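Local coordinates for protein ketol-acid reductoisomerase (uncultured archaeon GZfos26G2, PDB 4XDY) that rearranges 2-acetolactate by a magnesium-dependent methyl migration and reduces the product with NADH to 2,3-dihydroxy-isovalerate in branched-chain amino acid biosynthesis, at residues A[109-114]-A[132-137]; A[152-157]-A[184-189]. All coordinates share one frame; numbering follows the deposited sequence. Where two conformers were deposited one is given.

Contact 1: A[109-114]-A[132-137]. With NAI (1,4-dihydronicotinamide adenine dinucleotide), chain E; HIO (N-hydroxy-N-isopropyloxamic acid), chain H.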
ATOM      1  N   CYS A 109     -26.589 -15.684  -5.427  1.00 21.46           N
ATOM      2  CA  CYS A 109     -25.503 -15.144  -4.636  1.00 19.86           C
ATOM      3  C   CYS A 109     -24.814 -14.009  -5.439  1.00 21.52           C
ATOM      4  O   CYS A 109     -24.871 -13.986  -6.681  1.00 20.69           O
ATOM      5  CB  CYS A 109     -24.540 -16.231  -4.305  1.00 22.48           C
ATOM      6  SG  CYS A 109     -23.239 -15.933  -3.134  1.00 23.36           S
ATOM      7  N   PHE A 110     -24.219 -13.100  -4.687  1.00 19.94           N
ATOM      8  CA  PHE A 110     -23.554 -11.872  -5.231  1.00 19.25           C
ATOM      9  C   PHE A 110     -22.276 -11.706  -4.425  1.00 19.03           C
ATOM     10  O   PHE A 110     -22.151 -12.249  -3.286  1.00 17.26           O
ATOM     11  CB  PHE A 110     -24.369 -10.651  -5.045  1.00 18.17           C
ATOM     12  CG  PHE A 110     -25.664 -10.654  -5.811  1.00 19.25           C
ATOM     13  CD1 PHE A 110     -26.799 -11.284  -5.277  1.00 19.82           C
ATOM     14  CD2 PHE A 110     -25.736 -10.103  -7.054  1.00 20.28           C
ATOM     15  CE1 PHE A 110     -27.997 -11.274  -5.971  1.00 20.67           C
ATOM     16  CE2 PHE A 110     -26.924 -10.088  -7.768  1.00 20.95           C
ATOM     17  CZ  PHE A 110     -28.060 -10.655  -7.227  1.00 21.65           C
ATOM     18  N   SER A 111     -21.346 -10.888  -4.934  1.00 17.47           N
ATOM     19  CA  SER A 111     -20.222 -10.462  -4.123  1.00 19.32           C
ATOM     20  C   SER A 111     -20.191  -8.969  -3.868  1.00 18.22           C
ATOM     21  O   SER A 111     -19.216  -8.482  -3.322  1.00 18.01           O
ATOM     22  CB  SER A 111     -18.893 -10.929  -4.650  1.00 18.77           C
ATOM     23  OG  SER A 111     -18.712 -12.338  -4.459  1.00 19.08           O
ATOM     24  N   HIS A 112     -21.292  -8.291  -4.150  1.00 19.17           N
ATOM     25  CA  HIS A 112     -21.485  -6.889  -3.797  1.00 17.86           C
ATOM     26  C   HIS A 112     -22.989  -6.731  -3.740  1.00 19.36           C
ATOM     27  O   HIS A 112     -23.702  -7.231  -4.668  1.00 19.90           O
ATOM     28  CB  HIS A 112     -20.916  -6.007  -4.912  1.00 19.39           C
ATOM     29  CG  HIS A 112     -21.016  -4.537  -4.662  1.00 19.74           C
ATOM     30  ND1 HIS A 112     -20.926  -3.926  -3.399  1.00 18.04           N
ATOM     31  CD2 HIS A 112     -21.199  -3.526  -5.559  1.00 22.31           C
ATOM     32  CE1 HIS A 112     -20.973  -2.602  -3.570  1.00 22.18           C
ATOM     33  NE2 HIS A 112     -21.130  -2.346  -4.871  1.00 21.92           N
ATOM     34  N   GLY A 113     -23.444  -5.980  -2.738  1.00 18.80           N
ATOM     35  CA  GLY A 113     -24.894  -5.765  -2.527  1.00 20.60           C
ATOM     36  C   GLY A 113     -25.670  -4.817  -3.427  1.00 20.60           C
ATOM     37  O   GLY A 113     -26.914  -4.722  -3.291  1.00 21.76           O
ATOM     38  N   PHE A 114     -24.922  -4.114  -4.332  1.00 20.40           N
ATOM     39  CA  PHE A 114     -25.456  -2.953  -5.097  1.00 19.88           C
ATOM     40  C   PHE A 114     -26.838  -3.288  -5.691  1.00 20.18           C
ATOM     41  O   PHE A 114     -27.836  -2.599  -5.416  1.00 21.52           O
ATOM     42  CB  PHE A 114     -24.453  -2.538  -6.185  1.00 19.68           C
ATOM     43  CG  PHE A 114     -24.802  -1.308  -6.936  1.00 21.74           C
ATOM     44  CD1 PHE A 114     -25.685  -1.334  -8.029  1.00 21.84           C
ATOM     45  CD2 PHE A 114     -24.232  -0.079  -6.603  1.00 22.73           C
ATOM     46  CE1 PHE A 114     -25.998  -0.183  -8.733  1.00 22.23           C
ATOM     47  CE2 PHE A 114     -24.556   1.077  -7.321  1.00 20.09           C
ATOM     48  CZ  PHE A 114     -25.430   1.012  -8.377  1.00 21.28           C
ATOM     49  N   VAL A 132     -21.580 -13.140  -0.530  1.00 17.75           N
ATOM     50  CA  VAL A 132     -20.248 -13.353  -0.002  1.00 17.71           C
ATOM     51  C   VAL A 132     -19.301 -12.314  -0.625  1.00 19.74           C
ATOM     52  O   VAL A 132     -18.927 -12.435  -1.818  1.00 20.01           O
ATOM     53  CB  VAL A 132     -19.774 -14.798  -0.173  1.00 22.00           C
ATOM     54  CG1 VAL A 132     -20.763 -15.744   0.575  1.00 23.13           C
ATOM     55  CG2 VAL A 132     -19.727 -15.261  -1.666  1.00 20.90           C
ATOM     56  N   ALA A 133     -19.014 -11.272   0.134  1.00 17.07           N
ATOM     57  CA  ALA A 133     -18.300 -10.092  -0.409  1.00 17.79           C
ATOM     58  C   ALA A 133     -16.899 -10.019   0.084  1.00 16.81           C
ATOM     59  O   ALA A 133     -16.708  -9.731   1.268  1.00 18.57           O
ATOM     60  CB  ALA A 133     -19.044  -8.835  -0.043  1.00 20.78           C
ATOM     61  N   PRO A 134     -15.861 -10.268  -0.792  1.00 19.27           N
ATOM     62  CA  PRO A 134     -14.495 -10.226  -0.305  1.00 18.57           C
ATOM     63  C   PRO A 134     -14.068  -8.766  -0.251  1.00 20.40           C
ATOM     64  O   PRO A 134     -14.338  -8.049  -1.199  1.00 19.74           O
ATOM     65  CB  PRO A 134     -13.694 -11.015  -1.382  1.00 21.99           C
ATOM     66  CG  PRO A 134     -14.505 -10.818  -2.625  1.00 21.75           C
ATOM     67  CD  PRO A 134     -15.911 -10.554  -2.239  1.00 19.31           C
ATOM     68  N   LYS A 135     -13.307  -8.377   0.781  1.00 18.19           N
ATOM     69  CA  LYS A 135     -12.750  -7.041   0.932  1.00 18.93           C
ATOM     70  C   LYS A 135     -11.348  -7.081   0.297  1.00 19.27           C
ATOM     71  O   LYS A 135     -10.282  -7.033   0.969  1.00 19.94           O
ATOM     72  CB  LYS A 135     -12.727  -6.643   2.438  1.00 20.40           C
ATOM     73  CG  LYS A 135     -14.078  -6.660   3.113  1.00 21.51           C
ATOM     74  CD  LYS A 135     -15.062  -5.624   2.590  1.00 19.78           C
ATOM     75  CE  LYS A 135     -16.038  -6.075   1.501  1.00 21.49           C
ATOM     76  NZ  LYS A 135     -16.992  -5.022   0.919  1.00 19.99           N
ATOM     77  N   ALA A 136     -11.336  -7.316  -1.044  1.00 18.63           N
ATOM     78  CA  ALA A 136     -10.112  -7.565  -1.748  1.00 17.35           C
ATOM     79  C   ALA A 136     -10.328  -7.543  -3.252  1.00 19.98           C
ATOM     80  O   ALA A 136     -11.343  -8.033  -3.758  1.00 19.46           O
ATOM     81  CB  ALA A 136      -9.546  -8.907  -1.399  1.00 18.57           C
ATOM     82  N   PRO A 137      -9.350  -6.970  -3.981  1.00 19.13           N
ATOM     83  CA  PRO A 137      -9.331  -7.214  -5.411  1.00 19.83           C
ATOM     84  C   PRO A 137      -9.070  -8.724  -5.754  1.00 19.38           C
ATOM     85  O   PRO A 137      -8.304  -9.413  -5.085  1.00 19.00           O
ATOM     86  CB  PRO A 137      -8.198  -6.316  -5.928  1.00 19.31           C
ATOM     87  CG  PRO A 137      -7.286  -6.217  -4.757  1.00 22.34           C
ATOM     88  CD  PRO A 137      -8.142  -6.292  -3.524  1.00 19.29           C
TER
HETATM   89  PA  NAI E 403     -15.636  -8.129 -14.438  1.00 22.31           P
HETATM   90  O1A NAI E 403     -15.779  -6.665 -14.879  1.00 23.40           O
HETATM   91  O2A NAI E 403     -14.304  -8.720 -14.279  1.00 22.92           O
HETATM   92  O5B NAI E 403     -16.658  -8.950 -15.376  1.00 24.26           O
HETATM   93  C5B NAI E 403     -16.695 -10.405 -15.308  1.00 24.35           C
HETATM   94  C4B NAI E 403     -16.837 -10.962 -16.758  1.00 25.09           C
HETATM   95  O4B NAI E 403     -18.131 -10.555 -17.188  1.00 24.90           O
HETATM   96  C3B NAI E 403     -15.869 -10.432 -17.849  1.00 23.72           C
HETATM   97  O3B NAI E 403     -14.614 -11.089 -17.672  1.00 25.97           O
HETATM   98  C2B NAI E 403     -16.625 -10.745 -19.123  1.00 27.28           C
HETATM   99  O2B NAI E 403     -16.280 -12.069 -19.536  1.00 26.19           O
HETATM  100  C1B NAI E 403     -18.094 -10.681 -18.633  1.00 29.12           C
HETATM  101  N9A NAI E 403     -18.783  -9.532 -19.197  1.00 27.03           N
HETATM  102  C8A NAI E 403     -18.246  -8.240 -19.214  1.00 27.60           C
HETATM  103  N7A NAI E 403     -19.111  -7.421 -19.799  1.00 26.31           N
HETATM  104  C5A NAI E 403     -20.172  -8.178 -20.183  1.00 26.91           C
HETATM  105  C6A NAI E 403     -21.412  -7.924 -20.893  1.00 26.53           C
HETATM  106  N6A NAI E 403     -21.731  -6.700 -21.338  1.00 31.57           N
HETATM  107  N1A NAI E 403     -22.306  -8.931 -21.076  1.00 29.96           N
HETATM  108  C2A NAI E 403     -22.016 -10.184 -20.668  1.00 27.80           C
HETATM  109  N3A NAI E 403     -20.917 -10.521 -20.016  1.00 26.65           N
HETATM  110  C4A NAI E 403     -19.954  -9.561 -19.762  1.00 26.83           C
HETATM  111  O3  NAI E 403     -16.467  -8.249 -12.971  1.00 22.54           O
HETATM  112  PN  NAI E 403     -15.718  -8.065 -11.497  1.00 23.26           P
HETATM  113  O1N NAI E 403     -14.964  -6.751 -11.455  1.00 23.02           O
HETATM  114  O2N NAI E 403     -14.994  -9.321 -11.255  1.00 19.33           O
HETATM  115  O5D NAI E 403     -17.043  -7.811 -10.670  1.00 21.81           O
HETATM  116  C5D NAI E 403     -17.899  -8.957 -10.341  1.00 22.16           C
HETATM  117  C4D NAI E 403     -18.762  -8.667  -9.060  1.00 21.21           C
HETATM  118  O4D NAI E 403     -17.791  -8.700  -7.994  1.00 21.51           O
HETATM  119  C3D NAI E 403     -19.395  -7.291  -8.978  1.00 20.57           C
HETATM  120  O3D NAI E 403     -20.641  -7.367  -8.275  1.00 19.39           O
HETATM  121  C2D NAI E 403     -18.402  -6.418  -8.175  1.00 20.24           C
HETATM  122  O2D NAI E 403     -18.941  -5.269  -7.527  1.00 19.19           O
HETATM  123  C1D NAI E 403     -17.877  -7.453  -7.203  1.00 23.42           C
HETATM  124  N1N NAI E 403     -16.559  -7.254  -6.589  1.00 20.72           N
HETATM  125  C2N NAI E 403     -15.493  -7.080  -7.398  1.00 23.74           C
HETATM  126  C3N NAI E 403     -14.253  -6.920  -6.887  1.00 20.94           C
HETATM  127  C7N NAI E 403     -13.135  -6.844  -7.776  1.00 23.75           C
HETATM  128  O7N NAI E 403     -13.147  -6.509  -9.000  1.00 27.39           O
HETATM  129  N7N NAI E 403     -12.053  -7.397  -7.288  1.00 20.89           N
HETATM  130  C4N NAI E 403     -14.095  -6.960  -5.448  1.00 24.08           C
HETATM  131  C5N NAI E 403     -15.225  -7.370  -4.672  1.00 24.25           C
HETATM  132  C6N NAI E 403     -16.435  -7.469  -5.282  1.00 22.46           C
HETATM  133  C1  HIO H 406     -14.562  -3.193  -6.220  1.00 16.80           C
HETATM  134  O11 HIO H 406     -15.738  -2.793  -6.430  1.00 17.23           O
HETATM  135  O12 HIO H 406     -13.687  -3.567  -7.067  1.00 19.16           O
HETATM  136  C2  HIO H 406     -14.297  -3.300  -4.718  1.00 18.71           C
HETATM  137  O2  HIO H 406     -15.296  -3.300  -3.952  1.00 17.60           O
HETATM  138  N3  HIO H 406     -13.088  -3.269  -4.189  1.00 20.67           N
HETATM  139  O3  HIO H 406     -12.903  -3.727  -2.812  1.00 25.49           O
HETATM  140  C4  HIO H 406     -11.915  -2.875  -4.908  1.00 23.32           C
HETATM  141  C41 HIO H 406     -11.156  -1.836  -4.073  1.00 24.14           C
HETATM  142  C42 HIO H 406     -11.130  -4.155  -5.169  1.00 23.71           C
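Ser111 turns OG anti to its own carbonyl carbon (chi1 -72°) and brings it up to Val132 O, while Cys109, with SG anti to the backbone N (chi1 -170°), sets its sulphur beside Val132 CG2 at 3.9 Å. The two segments carry the C-terminal ends of parallel strands 107-110 and 128-134, a beta-alpha-beta unit of the Rossmann domain, and the turns that follow, and the chain leaves both strands at the cofactor. Val132 N donates to Phe110 O at 3.0 Å, the backbone bond that pairs the strand ends. One residue on, OG of Ser111 sits 2.7 Å from Val132 O, but its single proton also has Gln31 OE1 within reach, so the choice of acceptor stays open. Ala133 CB packs on Ser111 O at 3.3 Å, and Pro134 CD lies against Ser111 CB. Met172 of helix 165-175 touches both Cys109 and Val132.

Beyond the strand ends the backbone lines the dihydronicotinamide of the bound NADH. Ser111 O approaches C6N, Pro134 O approaches C5N, and Ala136 O stands 3.4 Å from C4N, the hydride-carrying carbon, so each of three consecutive ring carbons has a backbone carbonyl oxygen next to it. His112, the predicted active-site residue, packs CB on the ribose O2D, and its ND1 bonds to Glu191 OE1. Lys135 NZ forms salt bridges with Glu191 and Glu194 and also bonds to the magnesium ligand Asp195. At the end of the segment Pro137 N lies 3.5 Å from methyl C42 of the inhibitor.

Contact 2: A[152-157]-A[184-189]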
ATOM      1  N   PRO A 152     -10.292 -10.871   4.001  1.00 19.72           N
ATOM      2  CA  PRO A 152     -11.506 -10.674   4.809  1.00 20.87           C
ATOM      3  C   PRO A 152     -12.779 -10.653   3.953  1.00 21.30           C
ATOM      4  O   PRO A 152     -12.749 -10.338   2.772  1.00 19.83           O
ATOM      5  CB  PRO A 152     -11.301  -9.302   5.491  1.00 20.31           C
ATOM      6  CG  PRO A 152      -9.832  -9.050   5.438  1.00 20.08           C
ATOM      7  CD  PRO A 152      -9.389  -9.700   4.126  1.00 20.83           C
ATOM      8  N   GLY A 153     -13.886 -11.060   4.553  1.00 18.79           N
ATOM      9  CA  GLY A 153     -15.191 -11.042   3.886  1.00 21.02           C
ATOM     10  C   GLY A 153     -16.398 -10.645   4.694  1.00 19.57           C
ATOM     11  O   GLY A 153     -16.382 -10.697   5.936  1.00 22.75           O
ATOM     12  N   LEU A 154     -17.438 -10.254   3.995  1.00 19.63           N
ATOM     13  CA  LEU A 154     -18.712  -9.853   4.568  1.00 19.81           C
ATOM     14  C   LEU A 154     -19.755 -10.810   4.016  1.00 22.48           C
ATOM     15  O   LEU A 154     -19.797 -11.103   2.771  1.00 20.22           O
ATOM     16  CB  LEU A 154     -19.078  -8.406   4.174  1.00 20.42           C
ATOM     17  CG  LEU A 154     -18.568  -7.334   5.140  1.00 21.43           C
ATOM     18  CD1 LEU A 154     -17.145  -7.382   5.529  1.00 24.43           C
ATOM     19  CD2 LEU A 154     -18.896  -5.931   4.579  1.00 23.37           C
ATOM     20  N   VAL A 155     -20.612 -11.332   4.914  1.00 20.96           N
ATOM     21  CA  VAL A 155     -21.624 -12.280   4.514  1.00 20.78           C
ATOM     22  C   VAL A 155     -22.997 -11.783   4.923  1.00 22.25           C
ATOM     23  O   VAL A 155     -23.222 -11.434   6.075  1.00 22.37           O
ATOM     24  CB  VAL A 155     -21.335 -13.676   5.098  1.00 22.87           C
ATOM     25  CG1 VAL A 155     -22.501 -14.631   4.854  1.00 24.96           C
ATOM     26  CG2 VAL A 155     -20.072 -14.233   4.543  1.00 24.68           C
ATOM     27  N   ALA A 156     -23.908 -11.695   3.966  1.00 21.35           N
ATOM     28  CA  ALA A 156     -25.244 -11.246   4.182  1.00 20.81           C
ATOM     29  C   ALA A 156     -26.287 -12.238   3.610  1.00 21.41           C
ATOM     30  O   ALA A 156     -26.010 -12.948   2.659  1.00 21.34           O
ATOM     31  CB  ALA A 156     -25.500  -9.906   3.592  1.00 20.42           C
ATOM     32  N   VAL A 157     -27.477 -12.203   4.202  1.00 22.95           N
ATOM     33  CA  VAL A 157     -28.621 -12.995   3.753  1.00 21.63           C
ATOM     34  C   VAL A 157     -29.822 -12.127   3.642  1.00 21.95           C
ATOM     35  O   VAL A 157     -30.268 -11.506   4.611  1.00 25.23           O
ATOM     36  CB  VAL A 157     -28.909 -14.196   4.722  1.00 23.01           C
ATOM     37  CG1 VAL A 157     -30.106 -14.965   4.175  1.00 22.53           C
ATOM     38  CG2 VAL A 157     -27.713 -15.069   4.860  1.00 26.84           C
ATOM     39  N   LEU A 184     -17.273 -11.126   8.656  1.00 20.20           N
ATOM     40  CA  LEU A 184     -18.277 -10.358   9.385  1.00 21.72           C
ATOM     41  C   LEU A 184     -19.620 -10.557   8.760  1.00 24.42           C
ATOM     42  O   LEU A 184     -19.787 -10.438   7.512  1.00 21.90           O
ATOM     43  CB  LEU A 184     -17.966  -8.845   9.315  1.00 23.39           C
ATOM     44  CG  LEU A 184     -16.555  -8.497   9.770  1.00 26.38           C
ATOM     45  CD1 LEU A 184     -16.384  -6.990   9.566  1.00 25.07           C
ATOM     46  CD2 LEU A 184     -16.345  -8.902  11.227  1.00 30.15           C
ATOM     47  N   GLU A 185     -20.631 -10.836   9.604  1.00 21.13           N
ATOM     48  CA  GLU A 185     -21.998 -10.824   9.126  1.00 21.53           C
ATOM     49  C   GLU A 185     -22.615  -9.495   9.123  1.00 22.07           C
ATOM     50  O   GLU A 185     -22.361  -8.668  10.059  1.00 25.00           O
ATOM     51  CB  GLU A 185     -22.845 -11.776   9.986  1.00 25.64           C
ATOM     52  CG  GLU A 185     -22.327 -13.195   9.946  1.00 24.30           C
ATOM     53  CD  GLU A 185     -23.350 -14.195  10.512  1.00 31.35           C
ATOM     54  OE1 GLU A 185     -24.317 -14.575   9.805  1.00 29.95           O
ATOM     55  OE2 GLU A 185     -23.188 -14.534  11.686  1.00 31.38           O
ATOM     56  N   CYS A 186     -23.429  -9.226   8.085  1.00 19.43           N
ATOM     57  CA  CYS A 186     -23.957  -7.879   7.893  1.00 20.25           C
ATOM     58  C   CYS A 186     -25.157  -7.961   6.983  1.00 21.76           C
ATOM     59  O   CYS A 186     -25.609  -9.073   6.614  1.00 23.10           O
ATOM     60  CB  CYS A 186     -22.874  -6.939   7.336  1.00 24.17           C
ATOM     61  SG  CYS A 186     -22.462  -7.358   5.600  1.00 24.59           S
ATOM     62  N   THR A 187     -25.762  -6.855   6.666  1.00 19.18           N
ATOM     63  CA  THR A 187     -26.865  -6.839   5.737  1.00 20.65           C
ATOM     64  C   THR A 187     -26.358  -6.490   4.324  1.00 22.31           C
ATOM     65  O   THR A 187     -25.229  -5.972   4.157  1.00 18.86           O
ATOM     66  CB  THR A 187     -27.947  -5.788   6.070  1.00 22.94           C
ATOM     67  OG1 THR A 187     -27.398  -4.457   6.012  1.00 23.48           O
ATOM     68  CG2 THR A 187     -28.538  -6.025   7.504  1.00 24.02           C
ATOM     69  N   PHE A 188     -27.192  -6.727   3.328  1.00 21.38           N
ATOM     70  CA  PHE A 188     -26.858  -6.400   1.940  1.00 19.88           C
ATOM     71  C   PHE A 188     -26.604  -4.848   1.838  1.00 22.55           C
ATOM     72  O   PHE A 188     -25.668  -4.425   1.154  1.00 21.00           O
ATOM     73  CB  PHE A 188     -28.001  -6.742   1.052  1.00 21.27           C
ATOM     74  CG  PHE A 188     -27.800  -8.017   0.290  1.00 21.27           C
ATOM     75  CD1 PHE A 188     -27.961  -9.242   0.913  1.00 23.62           C
ATOM     76  CD2 PHE A 188     -27.411  -8.013  -1.079  1.00 20.49           C
ATOM     77  CE1 PHE A 188     -27.817 -10.433   0.181  1.00 22.01           C
ATOM     78  CE2 PHE A 188     -27.309  -9.178  -1.804  1.00 20.20           C
ATOM     79  CZ  PHE A 188     -27.471 -10.406  -1.138  1.00 21.97           C
ATOM     80  N   GLU A 189     -27.382  -4.077   2.585  0.70 22.28           N
ATOM     81  CA  GLU A 189     -27.345  -2.622   2.501  0.70 23.78           C
ATOM     82  C   GLU A 189     -26.045  -2.152   3.167  0.70 22.33           C
ATOM     83  O   GLU A 189     -25.386  -1.229   2.701  0.70 20.89           O
ATOM     84  CB  GLU A 189     -28.631  -2.030   3.100  0.70 23.76           C
ATOM     85  CG  GLU A 189     -29.922  -2.384   2.299  0.70 26.36           C
ATOM     86  CD  GLU A 189     -30.451  -3.867   2.389  0.70 29.08           C
ATOM     87  OE1 GLU A 189     -30.130  -4.541   3.459  0.70 18.89           O
ATOM     88  OE2 GLU A 189     -31.100  -4.372   1.320  0.70 28.73           O
TER
HETATM   89  O   HOH W   1     -24.977 -13.396   7.410  1.00 32.02           O
HETATM   90  O   HOH W   2     -29.488  -8.457   4.033  1.00 23.57           O
HETATM   91  O   HOH W   3     -27.782 -10.491   6.485  1.00 26.75           O
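Val155 O is gripped twice: Cys186 N donates to it at 3.0 Å, and water 1 donates to it as well as to Glu185 OE1. The Glu185 CA-H leans on the same oxygen. This is the parallel pairing of strands 153-157 and 183-185, joined through helix 165-175 as a beta-alpha-beta unit of the Rossmann domain. Upstream, Leu184 N bonds to Gly153 O at 2.9 Å, and Val155 N donates to Leu184 O at 2.9 Å.

On one face of the sheet Leu154 and Leu184 lie side by side, their CD1 methyls 4.1 Å apart, and Met227 of the second subunit packs on both. Cys186 holds SG between its backbone N and carbonyl carbon (chi1 70°), which brings the sulphur to 3.8 Å from Leu154 CB, with CG and CD2 close behind. An alanine in place of Leu154 would keep CB against the sulphur but would probably leave a gap beside Leu184 CD1, deprive SG of its CG and CD2 neighbours, and cost Met227 of the second subunit part of its packing surface.

Past Cys186 the chain turns into helix 188-203. Water 3 accepts from Val157 N at 2.9 Å and donates to Cys186 O, and water 2 accepts from Phe188 N and donates a weak bond to Val157 O. Phe188 brings CD1 to 3.7 Å from Ala156 CB, and Thr187 caps the helix by bonding OG1 to Gln190 N. On the other face Glu185 OE1 also pairs with Arg166 of the crossover helix. Where the strands part, water takes over from direct pairing, so the peptide groups keep polar partners while Phe188 packs on Ala156.

How the contacts relate
Contacts 1 and 2 follow one another along the chain and sit side by side in one sheet, their centres about 9 Å apart. Strand 128-134 runs antiparallel to 153-157, with Ala133 N probably bonded to Leu154 O and Lys135 N to Pro152 O, both at 2.8 Å. Packing joins them too: Lys135 CG lies 4.0 Å from Leu154 CD1, and Gly113 CA 3.7 Å from Phe188 CD2. Contact 1 touches cofactor and inhibitor directly. Contact 2 lies further from the ligands, the Leu154 side chain about 8 Å from a magnesium ion, and launches helix 188-203, which carries the magnesium ligands Asp195 and Glu199. Both contacts also reach the second subunit.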